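Local coordinates for protein arabinofuranosidase (Bifidobacterium longum, PDB 2Y2W) that hydrolyses terminal alpha-L-arabinofuranosyl linkages in arabinan and arabinoxylan as a family 51 glycoside hydrolase, contributing to plant cell wall breakdown, at residues Arg62-Phe67 / Thr394-Cys399; Glu215-Trp220 / Gly254-Tyr259; Val281-Tyr286 / Leu336-Trp341. All coordinates share one frame; numbering follows the deposited sequence.

Contact 1: residues Arg62-Phe67 / Thr394-Cys399; sequences RLFGSF and TLLKHC
Leu395 O, in the last turn of helix 382-397, is approached by two groups: His398 N gives it a weak hydrogen bond of 3.2 Å as the helix runs out, and the methyl Leu63 CD2 of the other segment comes to 4.0 Å from Leu395 O. Most of the contact falls to that one methyl branch of Leu63, with Phe64 adding a smaller share. Leu63 CD2 meets Leu396 CD2 at 3.7 Å, where the two side chains cross obliquely, and it also lies 4.0 Å from Cys399 CB and 4.2 Å from Leu395 CB. The first torsion of Leu63 (chi1 -152°) sets CG anti to the backbone N, on the side of the helix end, and from there the CD2 methyl reaches it.

In the (beta/alpha)8 barrel of this enzyme, 62-67 is the approach to the first strand, while 394-399 is the end of the helix that precedes the eighth, 402-408. The contact therefore lies where the barrel closes, at the N-terminal ends of its strands, and Val402 of the eighth strand touches both Leu63 and Leu395. The chain bends just ahead of the first strand, where Gly65 N makes a weak backbone bond of 3.3 Å to Arg62 O.

Leu396 has a second neighbour in the Phe64 ring, whose tip atom Phe64 CZ is 4.3 Å from Leu396 CD2, with the methyl set obliquely to the ring. Farther out, Leu396 packs on Val469 of strand 462-473, which belongs to the beta-sheet domain, and Phe64 on Ala441.

Contact 2: residues Glu215-Trp220 / Gly254-Tyr259; sequences EMDGPW and GSSGAY
The Asp217 carboxylate takes the backbone N-H and the hydroxyl of Ser256 with its two oxygens, one for each. The two segments are loops that follow the fourth and fifth strands of the (beta/alpha)8 barrel, on the rim that carries the active site, and Glu215 in the first of them is, by similarity, the proton donor/acceptor.

Asp217 OD2 uses its syn lone pair to accept the N-H of Ser256, with OD2 3.1 Å from Ser256 N and 154° at the hydrogen. Asp217 OD1 is met on its syn side by Ser256 OG at 2.6 Å, a little out of the carboxylate plane. The first torsion (chi1 65°) sets Asp217 CG on the side of the 254-259 loop, while the backbone of Asp217 is part of a type I turn from Glu215 to Gly218. An alanine in place of Asp217 would leave Ser256 N and OG without these two acceptors and would probably let the serine hydroxyl turn and the two loops drift apart.

Around this pair of bonds, Ser256 is flanked by Glu215 and Trp220. Ser256 OG sits against the aliphatic part of Glu215, 3.2 Å from Glu215 CG. Ser256 CB lies at the edge of the Trp220 indole, near its plane and 3.6 Å from Trp220 CZ2, while Gly218 CA rests over one indole face, toward the rim. Elsewhere on that edge, Trp220 NE1 gives Glu215 OE1 a weak in-plane hydrogen bond of 3.3 Å, which may help to orient this probable acid/base; Glu215 OE2 is bonded to His284. Trp220 and Tyr259 meet tip to tip, with Trp220 CH2 3.9 Å from Tyr259 OH.

Contact 3: residues Val281-Tyr286 / Leu336-Trp341; sequences VSCHAY and LSFDEW
Tyr286 OH donates a hydrogen bond of 2.7 Å to Glu340 OE1, a first-shell contact of the residue assigned by similarity as the nucleophile; Tyr286 is itself, by similarity, a substrate-binding residue. The oxygen lies at the edge of the phenol ring, in its plane, yet the hydroxyl comes from above the carboxylate, 38° out of its plane. Glu340 also leans on His284: its CB sits over one face of the imidazole, 3.6 Å from the ring centroid, a CH-pi contact. The first torsion (chi1 -82°) sets Glu340 CG close to His284 CE1, and the extended chain beyond puts the carboxylate against the rim of the imidazole, with OE1 at Tyr286 OH. Asp339 OD1 lies 2.8 Å from His284 NE2, its carboxylate almost perpendicular to the ring.

Behind these groups runs the parallel pairing of the sixth and seventh barrel strands. Ser337 N bonds to Val281 O and Cys283 N to Ser337 O, each at 2.8 Å; then the register slips by one residue in a beta bulge before Ala285 N bonds to Glu340 O at 2.8 Å. Phe338 is the centre of an inverse gamma turn within the bulge, and Asp339 N returns a weak bond to Ser337 O. The slip puts Glu340 beside His284 on the same face as Ser282 and Ser337. The Phe338 ring packs with Cys283 CB 3.6 Å above its centre and Ala285 CB at its edge, 3.6 Å from Phe338 CE2, next to Phe313 of helix 307-327.

Glu340 OE2 makes a salt bridge with Arg109, and His284 ND1 hydrogen-bonds Glu215 OE2. With a phenol on one oxygen and a guanidinium on the other, the carboxylate's rotation is probably restricted, consistent with attack on the arabinose anomeric carbon in a retaining glycosidase.

How the contacts relate
From the N terminus, contact 1 opens at 62-67, on the way into the first barrel strand, and closes only at 394-399, after 326 intervening residues. Within that loop the other two contacts follow in series: contact 2 joins the loops after the fourth and fifth strands, then contact 3 pairs the sixth strand with the seventh. None cross. A hydrogen bond from Gly254 N to Ser282 OG, 2.9 Å, probably ties the loop after strand five to strand six, and Glu215 with His284 also links contacts 2 and 3. Contacts 1 and 3 meet where Leu395 packs on Phe338 and Trp341, and where Phe67 approaches Glu340. Contacts 1 and 2 do not touch, their centres lying about 20 Å apart.

Contact 1: residues Arg62-Phe67 / Thr394-Cys399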
loop_
_atom_site.group_PDB
_atom_site.type_symbol
_atom_site.label_atom_id
_atom_site.label_comp_id
_atom_site.label_asym_id
_atom_site.label_seq_id
_atom_site.Cartn_x
_atom_site.Cartn_y
_atom_site.Cartn_z
ATOM N N ARG D 62 22.501 18.270 -19.693
ATOM C CA ARG D 62 21.363 17.352 -19.563
ATOM C C ARG D 62 20.149 17.776 -20.384
ATOM O O ARG D 62 19.201 17.001 -20.548
ATOM C CB ARG D 62 20.958 17.184 -18.097
ATOM C CG ARG D 62 21.861 16.269 -17.296
ATOM C CD ARG D 62 21.098 15.677 -16.131
ATOM N NE ARG D 62 21.971 14.952 -15.213
ATOM C CZ ARG D 62 22.248 15.339 -13.972
ATOM N NH1 ARG D 62 21.717 16.452 -13.474
ATOM N NH2 ARG D 62 23.054 14.603 -13.223
ATOM N N LEU D 63 20.183 19.004 -20.894
ATOM C CA LEU D 63 19.127 19.514 -21.761
ATOM C C LEU D 63 19.045 18.732 -23.074
ATOM O O LEU D 63 17.998 18.711 -23.729
ATOM C CB LEU D 63 19.340 21.005 -22.040
ATOM C CG LEU D 63 18.099 21.851 -22.333
ATOM C CD1 LEU D 63 17.258 22.024 -21.080
ATOM C CD2 LEU D 63 18.496 23.205 -22.888
ATOM N N PHE D 64 20.147 18.087 -23.447
ATOM C CA PHE D 64 20.204 17.291 -24.668
ATOM C C PHE D 64 20.120 15.793 -24.379
ATOM O O PHE D 64 20.808 14.983 -25.001
ATOM C CB PHE D 64 21.451 17.645 -25.482
ATOM C CG PHE D 64 21.606 19.121 -25.733
ATOM C CD1 PHE D 64 20.726 19.795 -26.577
ATOM C CD2 PHE D 64 22.621 19.839 -25.112
ATOM C CE1 PHE D 64 20.858 21.157 -26.802
ATOM C CE2 PHE D 64 22.763 21.204 -25.332
ATOM C CZ PHE D 64 21.878 21.865 -26.178
ATOM N N GLY D 65 19.261 15.434 -23.431
ATOM C CA GLY D 65 19.025 14.039 -23.097
ATOM C C GLY D 65 17.914 13.422 -23.923
ATOM O O GLY D 65 17.131 14.132 -24.558
ATOM N N SER D 66 17.858 12.092 -23.919
ATOM C CA SER D 66 16.781 11.358 -24.577
ATOM C C SER D 66 16.161 10.335 -23.626
ATOM O O SER D 66 16.349 10.416 -22.411
ATOM C CB SER D 66 17.271 10.688 -25.865
ATOM O OG SER D 66 16.185 10.153 -26.606
ATOM N N PHE D 67 15.435 9.372 -24.188
ATOM C CA PHE D 67 14.561 8.502 -23.423
ATOM C C PHE D 67 14.346 7.193 -24.176
ATOM O O PHE D 67 13.859 7.187 -25.304
ATOM C CB PHE D 67 13.237 9.247 -23.157
ATOM C CG PHE D 67 12.162 8.428 -22.472
ATOM C CD1 PHE D 67 12.473 7.443 -21.542
ATOM C CD2 PHE D 67 10.821 8.696 -22.733
ATOM C CE1 PHE D 67 11.470 6.716 -20.911
ATOM C CE2 PHE D 67 9.813 7.974 -22.105
ATOM C CZ PHE D 67 10.141 6.984 -21.193
ATOM N N THR D 394 13.012 27.396 -26.982
ATOM C CA THR D 394 12.304 27.761 -25.748
ATOM C C THR D 394 12.978 27.134 -24.527
ATOM O O THR D 394 13.074 27.766 -23.469
ATOM C CB THR D 394 10.807 27.365 -25.800
ATOM O OG1 THR D 394 10.188 27.990 -26.929
ATOM C CG2 THR D 394 10.071 27.804 -24.535
ATOM N N LEU D 395 13.447 25.898 -24.688
ATOM C CA LEU D 395 14.168 25.198 -23.628
ATOM C C LEU D 395 15.471 25.916 -23.290
ATOM O O LEU D 395 15.796 26.098 -22.116
ATOM C CB LEU D 395 14.440 23.739 -24.018
ATOM C CG LEU D 395 13.278 22.738 -23.978
ATOM C CD1 LEU D 395 13.655 21.466 -24.721
ATOM C CD2 LEU D 395 12.848 22.418 -22.550
ATOM N N LEU D 396 16.199 26.331 -24.326
ATOM C CA LEU D 396 17.440 27.087 -24.159
ATOM C C LEU D 396 17.187 28.486 -23.593
ATOM O O LEU D 396 17.974 28.984 -22.788
ATOM C CB LEU D 396 18.214 27.166 -25.479
ATOM C CG LEU D 396 18.962 25.905 -25.931
ATOM C CD1 LEU D 396 19.314 25.975 -27.408
ATOM C CD2 LEU D 396 20.217 25.683 -25.101
ATOM N N LYS D 397 16.077 29.104 -23.999
ATOM C CA LYS D 397 15.684 30.418 -23.478
ATOM C C LYS D 397 15.260 30.370 -22.012
ATOM O O LYS D 397 15.215 31.401 -21.340
ATOM C CB LYS D 397 14.577 31.039 -24.336
ATOM C CG LYS D 397 15.090 31.977 -25.425
ATOM C CD LYS D 397 14.093 32.152 -26.574
ATOM C CE LYS D 397 13.149 33.330 -26.360
ATOM N NZ LYS D 397 12.113 33.058 -25.324
ATOM N N HIS D 398 14.955 29.170 -21.523
ATOM C CA HIS D 398 14.558 28.980 -20.128
ATOM C C HIS D 398 15.385 27.901 -19.423
ATOM O O HIS D 398 14.909 27.259 -18.483
ATOM C CB HIS D 398 13.060 28.668 -20.033
ATOM C CG HIS D 398 12.179 29.785 -20.499
ATOM N ND1 HIS D 398 11.875 30.873 -19.708
ATOM C CD2 HIS D 398 11.540 29.986 -21.677
ATOM C CE1 HIS D 398 11.087 31.695 -20.379
ATOM N NE2 HIS D 398 10.868 31.180 -21.575
ATOM N N CYS D 399 16.630 27.719 -19.861
ATOM C CA CYS D 399 17.504 26.705 -19.268
ATOM C C CYS D 399 18.104 27.146 -17.929
ATOM O O CYS D 399 19.027 26.520 -17.416
ATOM C CB CYS D 399 18.586 26.251 -20.260
ATOM S SG CYS D 399 19.980 27.374 -20.495
#

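Contact 2: residues Glu215-Trp220 / Gly254-Tyr259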
loop_
_atom_site.group_PDB
_atom_site.type_symbol
_atom_site.label_atom_id
_atom_site.label_comp_id
_atom_site.label_asym_id
_atom_site.label_seq_id
_atom_site.Cartn_x
_atom_site.Cartn_y
_atom_site.Cartn_z
ATOM N N GLU D 215 4.370 9.315 -14.754
ATOM C CA GLU D 215 3.042 9.843 -15.094
ATOM C C GLU D 215 1.928 9.357 -14.163
ATOM O O GLU D 215 0.879 8.890 -14.615
ATOM C CB GLU D 215 2.698 9.528 -16.560
ATOM C CG GLU D 215 3.542 10.285 -17.587
ATOM C CD GLU D 215 3.134 9.999 -19.026
ATOM O OE1 GLU D 215 2.844 8.828 -19.353
ATOM O OE2 GLU D 215 3.110 10.949 -19.837
ATOM N N MET D 216 2.161 9.486 -12.861
ATOM C CA MET D 216 1.247 8.963 -11.847
ATOM C C MET D 216 -0.092 9.704 -11.768
ATOM O O MET D 216 -1.015 9.244 -11.093
ATOM C CB MET D 216 1.934 8.927 -10.476
ATOM C CG MET D 216 3.145 8.000 -10.415
ATOM S SD MET D 216 2.762 6.277 -10.816
ATOM C CE MET D 216 1.822 5.802 -9.369
ATOM N N ASP D 217 -0.191 10.834 -12.468
ATOM C CA ASP D 217 -1.429 11.615 -12.541
ATOM C C ASP D 217 -2.345 11.143 -13.666
ATOM O O ASP D 217 -3.557 11.365 -13.621
ATOM C CB ASP D 217 -1.122 13.111 -12.704
ATOM C CG ASP D 217 -0.442 13.436 -14.028
ATOM O OD1 ASP D 217 0.315 12.586 -14.545
ATOM O OD2 ASP D 217 -0.664 14.551 -14.550
ATOM N N GLY D 218 -1.760 10.506 -14.678
ATOM C CA GLY D 218 -2.517 10.014 -15.825
ATOM C C GLY D 218 -3.373 8.812 -15.469
ATOM O O GLY D 218 -2.863 7.842 -14.913
ATOM N N PRO D 219 -4.683 8.873 -15.778
ATOM C CA PRO D 219 -5.605 7.755 -15.519
ATOM C C PRO D 219 -5.367 6.527 -16.410
ATOM O O PRO D 219 -6.031 5.503 -16.233
ATOM C CB PRO D 219 -6.988 8.363 -15.796
ATOM C CG PRO D 219 -6.785 9.846 -15.718
ATOM C CD PRO D 219 -5.404 10.070 -16.245
ATOM N N TRP D 220 -4.432 6.635 -17.353
ATOM C CA TRP D 220 -4.008 5.501 -18.181
ATOM C C TRP D 220 -2.887 4.696 -17.508
ATOM O O TRP D 220 -2.554 3.591 -17.947
ATOM C CB TRP D 220 -3.538 5.992 -19.554
ATOM C CG TRP D 220 -2.421 6.987 -19.466
ATOM C CD1 TRP D 220 -1.080 6.718 -19.410
ATOM C CD2 TRP D 220 -2.546 8.413 -19.403
ATOM N NE1 TRP D 220 -0.366 7.887 -19.321
ATOM C CE2 TRP D 220 -1.239 8.943 -19.317
ATOM C CE3 TRP D 220 -3.638 9.294 -19.415
ATOM C CZ2 TRP D 220 -0.989 10.319 -19.242
ATOM C CZ3 TRP D 220 -3.392 10.662 -19.341
ATOM C CH2 TRP D 220 -2.076 11.161 -19.256
ATOM N N GLY D 254 5.443 15.263 -12.321
ATOM C CA GLY D 254 4.626 16.462 -12.410
ATOM C C GLY D 254 3.385 16.129 -13.204
ATOM O O GLY D 254 2.783 15.071 -13.011
ATOM N N SER D 255 3.008 17.028 -14.106
ATOM C CA SER D 255 1.876 16.787 -14.992
ATOM C C SER D 255 2.306 16.078 -16.274
ATOM O O SER D 255 3.417 16.287 -16.780
ATOM C CB SER D 255 1.145 18.093 -15.309
ATOM O OG SER D 255 0.466 18.586 -14.163
ATOM N N SER D 256 1.416 15.232 -16.786
ATOM C CA SER D 256 1.656 14.510 -18.030
ATOM C C SER D 256 1.392 15.394 -19.245
ATOM O O SER D 256 1.623 14.983 -20.386
ATOM C CB SER D 256 0.788 13.255 -18.088
ATOM O OG SER D 256 1.123 12.369 -17.034
ATOM N N GLY D 257 0.916 16.610 -18.983
ATOM C CA GLY D 257 0.593 17.583 -20.022
ATOM C C GLY D 257 -0.083 18.812 -19.445
ATOM O O GLY D 257 -0.569 18.790 -18.310
ATOM N N ALA D 258 -0.112 19.885 -20.234
ATOM C CA ALA D 258 -0.729 21.147 -19.823
ATOM C C ALA D 258 -2.253 21.052 -19.789
ATOM O O ALA D 258 -2.915 21.816 -19.083
ATOM C CB ALA D 258 -0.289 22.271 -20.747
ATOM N N TYR D 259 -2.794 20.105 -20.553
ATOM C CA TYR D 259 -4.238 19.881 -20.646
ATOM C C TYR D 259 -4.831 19.283 -19.370
ATOM O O TYR D 259 -6.031 19.419 -19.114
ATOM C CB TYR D 259 -4.561 18.978 -21.846
ATOM C CG TYR D 259 -3.810 17.659 -21.861
ATOM C CD1 TYR D 259 -4.285 16.551 -21.158
ATOM C CD2 TYR D 259 -2.625 17.520 -22.587
ATOM C CE1 TYR D 259 -3.596 15.342 -21.169
ATOM C CE2 TYR D 259 -1.929 16.314 -22.608
ATOM C CZ TYR D 259 -2.421 15.231 -21.898
ATOM O OH TYR D 259 -1.739 14.035 -21.916
#

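Contact 3: residues Val281-Tyr286 / Leu336-Trp341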
loop_
_atom_site.group_PDB
_atom_site.type_symbol
_atom_site.label_atom_id
_atom_site.label_comp_id
_atom_site.label_asym_id
_atom_site.label_seq_id
_atom_site.Cartn_x
_atom_site.Cartn_y
_atom_site.Cartn_z
ATOM N N VAL D 281 11.345 18.457 -10.708
ATOM C CA VAL D 281 9.947 18.155 -10.987
ATOM C C VAL D 281 9.830 17.937 -12.497
ATOM O O VAL D 281 10.402 18.692 -13.284
ATOM C CB VAL D 281 8.988 19.264 -10.458
ATOM C CG1 VAL D 281 9.334 20.640 -11.036
ATOM C CG2 VAL D 281 7.527 18.900 -10.716
ATOM N N SER D 282 9.114 16.889 -12.894
ATOM C CA SER D 282 9.051 16.487 -14.297
ATOM C C SER D 282 7.944 17.201 -15.061
ATOM O O SER D 282 6.855 17.416 -14.532
ATOM C CB SER D 282 8.872 14.971 -14.422
ATOM O OG SER D 282 7.521 14.597 -14.211
ATOM N N CYS D 283 8.238 17.559 -16.307
ATOM C CA CYS D 283 7.254 18.138 -17.209
ATOM C C CYS D 283 7.171 17.308 -18.480
ATOM O O CYS D 283 8.197 16.901 -19.036
ATOM C CB CYS D 283 7.619 19.577 -17.562
ATOM S SG CYS D 283 7.679 20.699 -16.160
ATOM N N HIS D 284 5.944 17.058 -18.929
ATOM C CA HIS D 284 5.698 16.279 -20.137
ATOM C C HIS D 284 4.907 17.100 -21.150
ATOM O O HIS D 284 3.846 17.638 -20.829
ATOM C CB HIS D 284 4.967 14.978 -19.792
ATOM C CG HIS D 284 5.789 14.015 -18.988
ATOM N ND1 HIS D 284 5.704 12.650 -19.151
ATOM C CD2 HIS D 284 6.718 14.221 -18.024
ATOM C CE1 HIS D 284 6.539 12.057 -18.318
ATOM N NE2 HIS D 284 7.169 12.988 -17.624
ATOM N N ALA D 285 5.430 17.204 -22.370
ATOM C CA ALA D 285 4.812 18.034 -23.402
ATOM C C ALA D 285 4.924 17.430 -24.801
ATOM O O ALA D 285 5.993 17.455 -25.415
ATOM C CB ALA D 285 5.404 19.442 -23.375
ATOM N N TYR D 286 3.811 16.890 -25.291
ATOM C CA TYR D 286 3.732 16.352 -26.649
ATOM C C TYR D 286 2.866 17.244 -27.538
ATOM O O TYR D 286 1.871 17.815 -27.077
ATOM C CB TYR D 286 3.164 14.929 -26.640
ATOM C CG TYR D 286 4.073 13.871 -26.048
ATOM C CD1 TYR D 286 5.155 13.365 -26.771
ATOM C CD2 TYR D 286 3.834 13.356 -24.775
ATOM C CE1 TYR D 286 5.983 12.384 -26.234
ATOM C CE2 TYR D 286 4.655 12.372 -24.228
ATOM C CZ TYR D 286 5.726 11.892 -24.965
ATOM O OH TYR D 286 6.539 10.921 -24.429
ATOM N N LEU D 336 13.479 22.212 -13.124
ATOM C CA LEU D 336 12.508 21.552 -13.983
ATOM C C LEU D 336 13.180 20.508 -14.858
ATOM O O LEU D 336 14.297 20.716 -15.347
ATOM C CB LEU D 336 11.776 22.576 -14.855
ATOM C CG LEU D 336 10.455 23.179 -14.364
ATOM C CD1 LEU D 336 10.568 23.824 -12.983
ATOM C CD2 LEU D 336 9.940 24.183 -15.383
ATOM N N SER D 337 12.491 19.385 -15.049
ATOM C CA SER D 337 12.983 18.298 -15.886
ATOM C C SER D 337 11.957 17.933 -16.955
ATOM O O SER D 337 11.014 17.179 -16.695
ATOM C CB SER D 337 13.325 17.074 -15.030
ATOM O OG SER D 337 13.871 16.028 -15.817
ATOM N N PHE D 338 12.142 18.474 -18.157
ATOM C CA PHE D 338 11.288 18.152 -19.299
ATOM C C PHE D 338 11.619 16.769 -19.863
ATOM O O PHE D 338 12.048 16.637 -21.010
ATOM C CB PHE D 338 11.414 19.228 -20.382
ATOM C CG PHE D 338 10.246 20.166 -20.441
ATOM C CD1 PHE D 338 10.186 21.279 -19.611
ATOM C CD2 PHE D 338 9.199 19.934 -21.330
ATOM C CE1 PHE D 338 9.101 22.147 -19.667
ATOM C CE2 PHE D 338 8.111 20.795 -21.393
ATOM C CZ PHE D 338 8.062 21.905 -20.562
ATOM N N ASP D 339 11.392 15.741 -19.048
ATOM C CA ASP D 339 11.863 14.391 -19.353
ATOM C C ASP D 339 11.033 13.626 -20.388
ATOM O O ASP D 339 11.390 12.510 -20.771
ATOM C CB ASP D 339 12.078 13.568 -18.070
ATOM C CG ASP D 339 10.861 13.543 -17.157
ATOM O OD1 ASP D 339 9.783 14.041 -17.548
ATOM O OD2 ASP D 339 10.993 13.016 -16.031
ATOM N N GLU D 340 9.934 14.225 -20.837
ATOM C CA GLU D 340 9.199 13.723 -21.995
ATOM C C GLU D 340 8.672 14.885 -22.834
ATOM O O GLU D 340 7.685 15.526 -22.474
ATOM C CB GLU D 340 8.061 12.783 -21.575
ATOM C CG GLU D 340 8.508 11.348 -21.307
ATOM C CD GLU D 340 7.355 10.378 -21.113
ATOM O OE1 GLU D 340 6.328 10.505 -21.816
ATOM O OE2 GLU D 340 7.484 9.475 -20.259
ATOM N N TRP D 341 9.355 15.166 -23.939
ATOM C CA TRP D 341 8.927 16.209 -24.868
ATOM C C TRP D 341 9.115 15.774 -26.318
ATOM O O TRP D 341 9.851 14.829 -26.597
ATOM C CB TRP D 341 9.654 17.535 -24.590
ATOM C CG TRP D 341 11.109 17.552 -24.979
ATOM C CD1 TRP D 341 12.170 17.184 -24.201
ATOM C CD2 TRP D 341 11.661 17.966 -26.237
ATOM N NE1 TRP D 341 13.345 17.338 -24.895
ATOM C CE2 TRP D 341 13.062 17.816 -26.148
ATOM C CE3 TRP D 341 11.106 18.448 -27.432
ATOM C CZ2 TRP D 341 13.920 18.132 -27.207
ATOM C CZ3 TRP D 341 11.958 18.759 -28.486
ATOM C CH2 TRP D 341 13.352 18.600 -28.364
#